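Local coordinates for protein glycerol-3-phosphate dehydrogenase [NAD(+)] (Dunaliella salina, PDB 6IUY) that probably interconverts dihydroxyacetone phosphate and sn-glycerol 3-phosphate with NAD, and carries a second, magnesium-binding phosphatase-like domain of the haloacid dehalogenase type, at residues G134-L140 against V153-M158; T45-S51 against R109-V114. All coordinates share one frame; numbering follows the deposited sequence.

Contact 1: residues G134-L140 against V153-M158; sequences GFREMAL and VFCNTM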
ATOM      1  N   GLY A 134     -32.229 -14.631 -37.479  1.00 55.60           N
ATOM      2  CA  GLY A 134     -33.486 -13.940 -37.677  1.00 59.15           C
ATOM      3  C   GLY A 134     -33.358 -12.442 -37.483  1.00 55.40           C
ATOM      4  O   GLY A 134     -32.318 -11.848 -37.785  1.00 53.01           O
ATOM      5  N   PHE A 135     -34.416 -11.835 -36.962  1.00 53.32           N
ATOM      6  CA  PHE A 135     -34.467 -10.390 -36.810  1.00 58.43           C
ATOM      7  C   PHE A 135     -34.105  -9.940 -35.395  1.00 55.13           C
ATOM      8  O   PHE A 135     -34.626 -10.474 -34.415  1.00 57.42           O
ATOM      9  CB  PHE A 135     -35.860  -9.872 -37.182  1.00 61.10           C
ATOM     10  CG  PHE A 135     -36.301 -10.254 -38.568  1.00 65.18           C
ATOM     11  CD1 PHE A 135     -35.558  -9.876 -39.675  1.00 68.06           C
ATOM     12  CD2 PHE A 135     -37.465 -10.981 -38.765  1.00 67.11           C
ATOM     13  CE1 PHE A 135     -35.964 -10.221 -40.958  1.00 68.14           C
ATOM     14  CE2 PHE A 135     -37.874 -11.327 -40.039  1.00 69.25           C
ATOM     15  CZ  PHE A 135     -37.118 -10.945 -41.137  1.00 71.68           C
ATOM     16  N   ARG A 136     -33.219  -8.951 -35.309  1.00 54.57           N
ATOM     17  CA  ARG A 136     -32.808  -8.371 -34.031  1.00 53.76           C
ATOM     18  C   ARG A 136     -34.007  -7.857 -33.269  1.00 53.22           C
ATOM     19  O   ARG A 136     -34.119  -8.053 -32.062  1.00 55.56           O
ATOM     20  CB  ARG A 136     -31.802  -7.236 -34.246  1.00 53.56           C
ATOM     21  CG  ARG A 136     -31.135  -6.722 -32.973  1.00 53.15           C
ATOM     22  CD  ARG A 136     -29.970  -5.782 -33.277  1.00 51.34           C
ATOM     23  NE  ARG A 136     -29.110  -5.561 -32.114  1.00 53.47           N
ATOM     24  CZ  ARG A 136     -28.230  -6.442 -31.642  1.00 50.79           C
ATOM     25  NH1 ARG A 136     -28.095  -7.615 -32.229  1.00 46.85           N
ATOM     26  NH2 ARG A 136     -27.491  -6.156 -30.568  1.00 50.86           N
ATOM     27  N   GLU A 137     -34.921  -7.219 -33.989  1.00 57.04           N
ATOM     28  CA  GLU A 137     -36.108  -6.629 -33.384  1.00 54.01           C
ATOM     29  C   GLU A 137     -36.940  -7.657 -32.610  1.00 56.24           C
ATOM     30  O   GLU A 137     -37.815  -7.296 -31.814  1.00 55.90           O
ATOM     31  CB  GLU A 137     -36.971  -5.965 -34.465  1.00 58.19           C
ATOM     32  CG  GLU A 137     -36.323  -4.771 -35.156  1.00 52.51           C
ATOM     33  CD  GLU A 137     -35.454  -5.164 -36.332  1.00 58.67           C
ATOM     34  OE1 GLU A 137     -35.307  -6.374 -36.592  1.00 60.80           O
ATOM     35  OE2 GLU A 137     -34.916  -4.258 -37.007  1.00 61.85           O
ATOM     36  N   MET A 138     -36.667  -8.935 -32.852  1.00 56.43           N
ATOM     37  CA  MET A 138     -37.396 -10.016 -32.195  1.00 58.18           C
ATOM     38  C   MET A 138     -36.593 -10.630 -31.046  1.00 59.04           C
ATOM     39  O   MET A 138     -37.160 -11.111 -30.052  1.00 55.50           O
ATOM     40  CB  MET A 138     -37.751 -11.103 -33.212  1.00 60.48           C
ATOM     41  CG  MET A 138     -38.350 -10.571 -34.509  1.00 64.71           C
ATOM     42  SD  MET A 138     -40.032  -9.984 -34.280  1.00 78.14           S
ATOM     43  CE  MET A 138     -40.766 -11.491 -33.665  1.00 69.62           C
ATOM     44  N   ALA A 139     -35.270 -10.630 -31.204  1.00 55.65           N
ATOM     45  CA  ALA A 139     -34.380 -11.253 -30.231  1.00 59.61           C
ATOM     46  C   ALA A 139     -34.163 -10.371 -29.006  1.00 57.80           C
ATOM     47  O   ALA A 139     -33.855 -10.886 -27.929  1.00 60.42           O
ATOM     48  CB  ALA A 139     -33.039 -11.590 -30.871  1.00 53.04           C
ATOM     49  N   LEU A 140     -34.319  -9.056 -29.161  1.00 51.31           N
ATOM     50  CA  LEU A 140     -33.956  -8.135 -28.085  1.00 56.77           C
ATOM     51  C   LEU A 140     -34.942  -8.172 -26.929  1.00 56.01           C
ATOM     52  O   LEU A 140     -34.538  -8.039 -25.780  1.00 57.71           O
ATOM     53  CB  LEU A 140     -33.803  -6.699 -28.607  1.00 53.62           C
ATOM     54  CG  LEU A 140     -32.495  -6.473 -29.378  1.00 52.20           C
ATOM     55  CD1 LEU A 140     -32.321  -5.024 -29.812  1.00 56.76           C
ATOM     56  CD2 LEU A 140     -31.317  -6.910 -28.538  1.00 51.37           C
ATOM     57  N   VAL A 153     -26.143 -10.108 -27.822  1.00 50.99           N
ATOM     58  CA  VAL A 153     -27.052 -10.572 -28.858  1.00 48.17           C
ATOM     59  C   VAL A 153     -26.421 -10.364 -30.224  1.00 50.50           C
ATOM     60  O   VAL A 153     -26.220  -9.216 -30.641  1.00 50.42           O
ATOM     61  CB  VAL A 153     -28.403  -9.836 -28.802  1.00 50.83           C
ATOM     62  CG1 VAL A 153     -29.346 -10.396 -29.861  1.00 48.80           C
ATOM     63  CG2 VAL A 153     -29.021  -9.965 -27.422  1.00 48.55           C
ATOM     64  N   PHE A 154     -26.076 -11.463 -30.899  1.00 49.62           N
ATOM     65  CA  PHE A 154     -25.564 -11.403 -32.269  1.00 50.02           C
ATOM     66  C   PHE A 154     -26.681 -11.707 -33.268  1.00 50.43           C
ATOM     67  O   PHE A 154     -27.108 -12.856 -33.413  1.00 53.59           O
ATOM     68  CB  PHE A 154     -24.389 -12.362 -32.439  1.00 43.28           C
ATOM     69  CG  PHE A 154     -23.142 -11.895 -31.742  1.00 50.04           C
ATOM     70  CD1 PHE A 154     -22.935 -12.173 -30.400  1.00 45.56           C
ATOM     71  CD2 PHE A 154     -22.190 -11.153 -32.418  1.00 49.55           C
ATOM     72  CE1 PHE A 154     -21.798 -11.732 -29.755  1.00 46.83           C
ATOM     73  CE2 PHE A 154     -21.043 -10.712 -31.774  1.00 49.07           C
ATOM     74  CZ  PHE A 154     -20.854 -11.000 -30.437  1.00 46.22           C
ATOM     75  N   CYS A 155     -27.156 -10.671 -33.953  1.00 54.63           N
ATOM     76  CA  CYS A 155     -28.354 -10.789 -34.783  1.00 53.03           C
ATOM     77  C   CYS A 155     -28.602  -9.525 -35.603  1.00 56.08           C
ATOM     78  O   CYS A 155     -28.772  -8.455 -35.027  1.00 53.25           O
ATOM     79  CB  CYS A 155     -29.572 -11.075 -33.899  1.00 50.55           C
ATOM     80  SG  CYS A 155     -31.054 -11.668 -34.777  1.00 60.45           S
ATOM     81  N   ASN A 156     -28.654  -9.649 -36.933  1.00 58.00           N
ATOM     82  CA  ASN A 156     -28.909  -8.497 -37.819  1.00 55.76           C
ATOM     83  C   ASN A 156     -30.300  -7.918 -37.675  1.00 53.39           C
ATOM     84  O   ASN A 156     -31.264  -8.640 -37.425  1.00 54.92           O
ATOM     85  CB  ASN A 156     -28.694  -8.870 -39.287  1.00 55.87           C
ATOM     86  CG  ASN A 156     -27.245  -9.052 -39.624  1.00 60.60           C
ATOM     87  OD1 ASN A 156     -26.431  -8.159 -39.385  1.00 67.01           O
ATOM     88  ND2 ASN A 156     -26.897 -10.223 -40.155  1.00 61.66           N
ATOM     89  N   THR A 157     -30.389  -6.601 -37.839  1.00 54.60           N
ATOM     90  CA  THR A 157     -31.660  -5.899 -37.832  1.00 58.16           C
ATOM     91  C   THR A 157     -32.338  -6.008 -39.196  1.00 60.68           C
ATOM     92  O   THR A 157     -31.695  -6.343 -40.197  1.00 58.42           O
ATOM     93  CB  THR A 157     -31.483  -4.402 -37.493  1.00 57.28           C
ATOM     94  OG1 THR A 157     -30.566  -3.816 -38.418  1.00 60.83           O
ATOM     95  CG2 THR A 157     -30.935  -4.219 -36.090  1.00 57.44           C
ATOM     96  N   MET A 158     -33.637  -5.722 -39.236  1.00 60.20           N
ATOM     97  CA  MET A 158     -34.295  -5.494 -40.514  1.00 62.67           C
ATOM     98  C   MET A 158     -33.674  -4.228 -41.081  1.00 64.13           C
ATOM     99  O   MET A 158     -33.077  -3.447 -40.332  1.00 63.53           O
ATOM    100  CB  MET A 158     -35.809  -5.343 -40.353  1.00 58.28           C
ATOM    101  CG  MET A 158     -36.529  -6.587 -39.886  1.00 57.95           C
ATOM    102  SD  MET A 158     -38.234  -6.204 -39.416  1.00 70.12           S
ATOM    103  CE  MET A 158     -38.628  -5.001 -40.692  1.00 77.09           C
TER
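With CG anti to the backbone N (chi1 -170°) and the chain extended as far as NE, Arg136 reaches along the 153-158 segment, while Glu137, bent at chi2 (86°), folds its carboxylate back onto Met158. Arginine suits its place because one NH1 can grip two main-chain carbonyls: Val153 O at 2.9 Å, in the guanidinium plane, and Cys155 O at 3.0 Å, whose lone pair it meets in the carbonyl plane. Arg136 CD rests on Thr157 CG2 at 3.4 Å. The backbone N of Arg136 adds a bond to Asn156 O (2.9 Å). Both Glu137 oxygens turn their syn lone pairs to Met158 N, forming a fork with OE2 at 3.0 Å and OE1 at 3.2 Å; OE2 also has a weak bond from Trp160. Met158 CG touches Phe135 CD1 at 3.4 Å, and Met158 SD stands above the ring face at a distance, 4.7 Å from the centroid, a Met-aromatic contact bordered by Leu87. At the other end small Ala139 lets Val153 CG1 approach its CB. Phe135 is the N-cap residue of helix 136-145, the helical connection of a beta-alpha-beta unit joining strand 127-131 to edge strand 153-154 in the parallel sheet of the HAD-like domain.

Contact 2: residues T45-S51 against R109-V114; sequences TVTTDAS and RLVPGV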
ATOM      1  N   THR A  45     -35.263 -22.926 -30.150  1.00 64.98           N
ATOM      2  CA  THR A  45     -34.471 -23.439 -29.035  1.00 63.05           C
ATOM      3  C   THR A  45     -34.804 -22.654 -27.768  1.00 63.77           C
ATOM      4  O   THR A  45     -34.947 -23.233 -26.694  1.00 66.85           O
ATOM      5  CB  THR A  45     -32.960 -23.375 -29.304  1.00 62.39           C
ATOM      6  OG1 THR A  45     -32.441 -22.125 -28.838  1.00 65.62           O
ATOM      7  CG2 THR A  45     -32.672 -23.550 -30.779  1.00 59.25           C
ATOM      8  N   VAL A  46     -34.956 -21.340 -27.903  1.00 62.52           N
ATOM      9  CA  VAL A  46     -35.382 -20.494 -26.788  1.00 57.79           C
ATOM     10  C   VAL A  46     -36.863 -20.152 -26.883  1.00 65.07           C
ATOM     11  O   VAL A  46     -37.561 -20.070 -25.869  1.00 67.84           O
ATOM     12  CB  VAL A  46     -34.558 -19.186 -26.729  1.00 57.38           C
ATOM     13  CG1 VAL A  46     -35.272 -18.129 -25.908  1.00 56.45           C
ATOM     14  CG2 VAL A  46     -33.168 -19.464 -26.170  1.00 56.24           C
ATOM     15  N   THR A  47     -37.340 -19.941 -28.103  1.00 63.63           N
ATOM     16  CA  THR A  47     -38.754 -19.668 -28.319  1.00 69.71           C
ATOM     17  C   THR A  47     -39.496 -20.927 -28.786  1.00 70.81           C
ATOM     18  O   THR A  47     -38.951 -21.742 -29.545  1.00 68.59           O
ATOM     19  CB  THR A  47     -38.959 -18.536 -29.355  1.00 68.50           C
ATOM     20  OG1 THR A  47     -38.137 -17.417 -29.011  1.00 67.26           O
ATOM     21  CG2 THR A  47     -40.419 -18.108 -29.411  1.00 75.08           C
ATOM     22  N   THR A  48     -40.735 -21.075 -28.324  1.00 73.85           N
ATOM     23  CA  THR A  48     -41.621 -22.157 -28.756  1.00 75.00           C
ATOM     24  C   THR A  48     -41.859 -22.089 -30.263  1.00 77.60           C
ATOM     25  O   THR A  48     -41.662 -23.066 -30.985  1.00 78.84           O
ATOM     26  CB  THR A  48     -42.986 -22.089 -28.037  1.00 74.14           C
ATOM     27  OG1 THR A  48     -43.583 -20.807 -28.272  1.00 72.55           O
ATOM     28  CG2 THR A  48     -42.825 -22.289 -26.537  1.00 69.26           C
ATOM     29  N   ASP A  49     -42.279 -20.912 -30.719  1.00 78.00           N
ATOM     30  CA  ASP A  49     -42.606 -20.674 -32.118  1.00 77.93           C
ATOM     31  C   ASP A  49     -41.499 -19.908 -32.827  1.00 79.15           C
ATOM     32  O   ASP A  49     -40.867 -19.032 -32.237  1.00 79.04           O
ATOM     33  CB  ASP A  49     -43.918 -19.884 -32.236  1.00 80.94           C
ATOM     34  CG  ASP A  49     -45.082 -20.560 -31.531  1.00 86.32           C
ATOM     35  OD1 ASP A  49     -45.207 -21.799 -31.645  1.00 88.14           O
ATOM     36  OD2 ASP A  49     -45.874 -19.850 -30.866  1.00 88.95           O
ATOM     37  N   ALA A  50     -41.272 -20.228 -34.097  1.00 80.72           N
ATOM     38  CA  ALA A  50     -40.400 -19.408 -34.932  1.00 78.74           C
ATOM     39  C   ALA A  50     -41.012 -18.015 -35.064  1.00 80.33           C
ATOM     40  O   ALA A  50     -42.237 -17.866 -35.062  1.00 80.63           O
ATOM     41  CB  ALA A  50     -40.202 -20.044 -36.294  1.00 72.53           C
ATOM     42  N   SER A  51     -40.165 -16.994 -35.164  1.00 78.88           N
ATOM     43  CA  SER A  51     -40.648 -15.620 -35.228  1.00 74.93           C
ATOM     44  C   SER A  51     -41.351 -15.352 -36.558  1.00 77.45           C
ATOM     45  O   SER A  51     -42.478 -14.859 -36.594  1.00 74.23           O
ATOM     46  CB  SER A  51     -39.495 -14.633 -35.031  1.00 71.75           C
ATOM     47  OG  SER A  51     -38.955 -14.725 -33.724  1.00 72.29           O
ATOM     48  N   ARG A 109     -43.391 -16.679 -24.996  1.00 74.01           N
ATOM     49  CA  ARG A 109     -42.796 -17.294 -26.170  1.00 74.47           C
ATOM     50  C   ARG A 109     -41.725 -18.318 -25.845  1.00 71.69           C
ATOM     51  O   ARG A 109     -41.169 -18.944 -26.746  1.00 68.99           O
ATOM     52  CB  ARG A 109     -42.188 -16.214 -27.068  1.00 72.94           C
ATOM     53  CG  ARG A 109     -43.147 -15.120 -27.487  1.00 72.53           C
ATOM     54  CD  ARG A 109     -42.524 -14.319 -28.608  1.00 72.77           C
ATOM     55  NE  ARG A 109     -41.879 -15.214 -29.566  1.00 74.02           N
ATOM     56  CZ  ARG A 109     -41.099 -14.818 -30.567  1.00 74.86           C
ATOM     57  NH1 ARG A 109     -40.854 -13.525 -30.751  1.00 74.97           N
ATOM     58  NH2 ARG A 109     -40.557 -15.721 -31.380  1.00 70.46           N
ATOM     59  N   LEU A 110     -41.435 -18.494 -24.563  1.00 70.15           N
ATOM     60  CA  LEU A 110     -40.233 -19.215 -24.183  1.00 68.64           C
ATOM     61  C   LEU A 110     -40.502 -20.671 -23.839  1.00 65.14           C
ATOM     62  O   LEU A 110     -41.444 -20.988 -23.119  1.00 66.48           O
ATOM     63  CB  LEU A 110     -39.556 -18.508 -23.011  1.00 69.90           C
ATOM     64  CG  LEU A 110     -39.224 -17.046 -23.302  1.00 69.83           C
ATOM     65  CD1 LEU A 110     -40.471 -16.176 -23.133  1.00 76.06           C
ATOM     66  CD2 LEU A 110     -38.109 -16.564 -22.399  1.00 67.72           C
ATOM     67  N   VAL A 111     -39.659 -21.551 -24.367  1.00 60.27           N
ATOM     68  CA  VAL A 111     -39.774 -22.970 -24.084  1.00 59.29           C
ATOM     69  C   VAL A 111     -39.617 -23.211 -22.582  1.00 67.38           C
ATOM     70  O   VAL A 111     -38.782 -22.576 -21.925  1.00 62.93           O
ATOM     71  CB  VAL A 111     -38.734 -23.776 -24.875  1.00 61.96           C
ATOM     72  CG1 VAL A 111     -38.685 -23.283 -26.317  1.00 64.68           C
ATOM     73  CG2 VAL A 111     -37.380 -23.626 -24.261  1.00 66.42           C
ATOM     74  N   PRO A 112     -40.448 -24.099 -22.016  1.00 68.89           N
ATOM     75  CA  PRO A 112     -40.352 -24.306 -20.569  1.00 67.12           C
ATOM     76  C   PRO A 112     -38.964 -24.794 -20.153  1.00 62.74           C
ATOM     77  O   PRO A 112     -38.314 -25.540 -20.889  1.00 64.10           O
ATOM     78  CB  PRO A 112     -41.440 -25.361 -20.277  1.00 62.86           C
ATOM     79  CG  PRO A 112     -41.865 -25.891 -21.606  1.00 65.37           C
ATOM     80  CD  PRO A 112     -41.598 -24.807 -22.605  1.00 68.94           C
ATOM     81  N   GLY A 113     -38.518 -24.335 -18.988  1.00 58.67           N
ATOM     82  CA  GLY A 113     -37.233 -24.718 -18.450  1.00 62.59           C
ATOM     83  C   GLY A 113     -36.050 -23.891 -18.939  1.00 60.03           C
ATOM     84  O   GLY A 113     -34.946 -24.030 -18.408  1.00 59.61           O
ATOM     85  N   VAL A 114     -36.255 -23.035 -19.935  1.00 56.04           N
ATOM     86  CA  VAL A 114     -35.115 -22.340 -20.517  1.00 56.54           C
ATOM     87  C   VAL A 114     -34.730 -21.109 -19.689  1.00 55.54           C
ATOM     88  O   VAL A 114     -33.545 -20.817 -19.538  1.00 52.92           O
ATOM     89  CB  VAL A 114     -35.371 -21.930 -21.985  1.00 57.24           C
ATOM     90  CG1 VAL A 114     -36.313 -20.719 -22.067  1.00 59.14           C
ATOM     91  CG2 VAL A 114     -34.046 -21.644 -22.681  1.00 57.04           C
TER
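The backbones of Thr47 and Leu110 form a single beta bridge, CA to CA 4.4 Å, with Val111 N bonded to Val46 O at 3.0 Å. The bridge ties the loop beginning at Thr45, probably the last residue of the HAD-type DxDx(T/V) motif, to the lead-in of helix 114-123. Arg109 carries the side-chain part. Its chain bends at chi3 (43°) and brings the guanidinium over to 45-51, where Ser51 OG lies at its edge, in plane, 3.0 Å from NH2. Asp49 O receives a weak bond from the same NH2, which thus reaches main chain and hydroxyl alike. Were Arg109 replaced by an alanine, Ser51 OG would probably lose its straight N-H donor and Asp49 O a weak one. Branched valines fit the other side: Val111 CG1 lies against the main chain, 3.5 Å from Thr47 C, and Val46 CG2 packs on Val114 CG2 at 4.2 Å, with Tyr247 against Val111 and Val114. Val111 to Val114 is a type II turn, and Gly113 is the N-cap residue of helix 114-123. The buried NE of Arg109 finds no partner in the model, whereas the NH2 bond to Ser51 OG is nearly straight, 174° at the hydrogen.

Contacts 1 and 2 lie in one HAD-like domain, their centres about 15 Å apart, and meet through Met138: its CE packs 3.6 Å from Arg109 NH1 and 3.7 Å from Ser51 CB. Helix 136-145 serves both, bonding to 153-158 through Arg136 and Glu137 while Ile142 packs on Val46 and Thr47. Contact 2 reaches the magnesium site of Asp41, Asp43 and Asp206 through the Thr45 side chain, about 4 Å from the ion; contact 1 nears it through Gly134, within about 4 Å of the Asp43 side chain and about 9 Å from the ion. Asp43 OD2 accepts a hydrogen bond from Ser51 N. Bound glycerol lies about 5 Å from Gly134 and 6 Å from the Ala50 side chain.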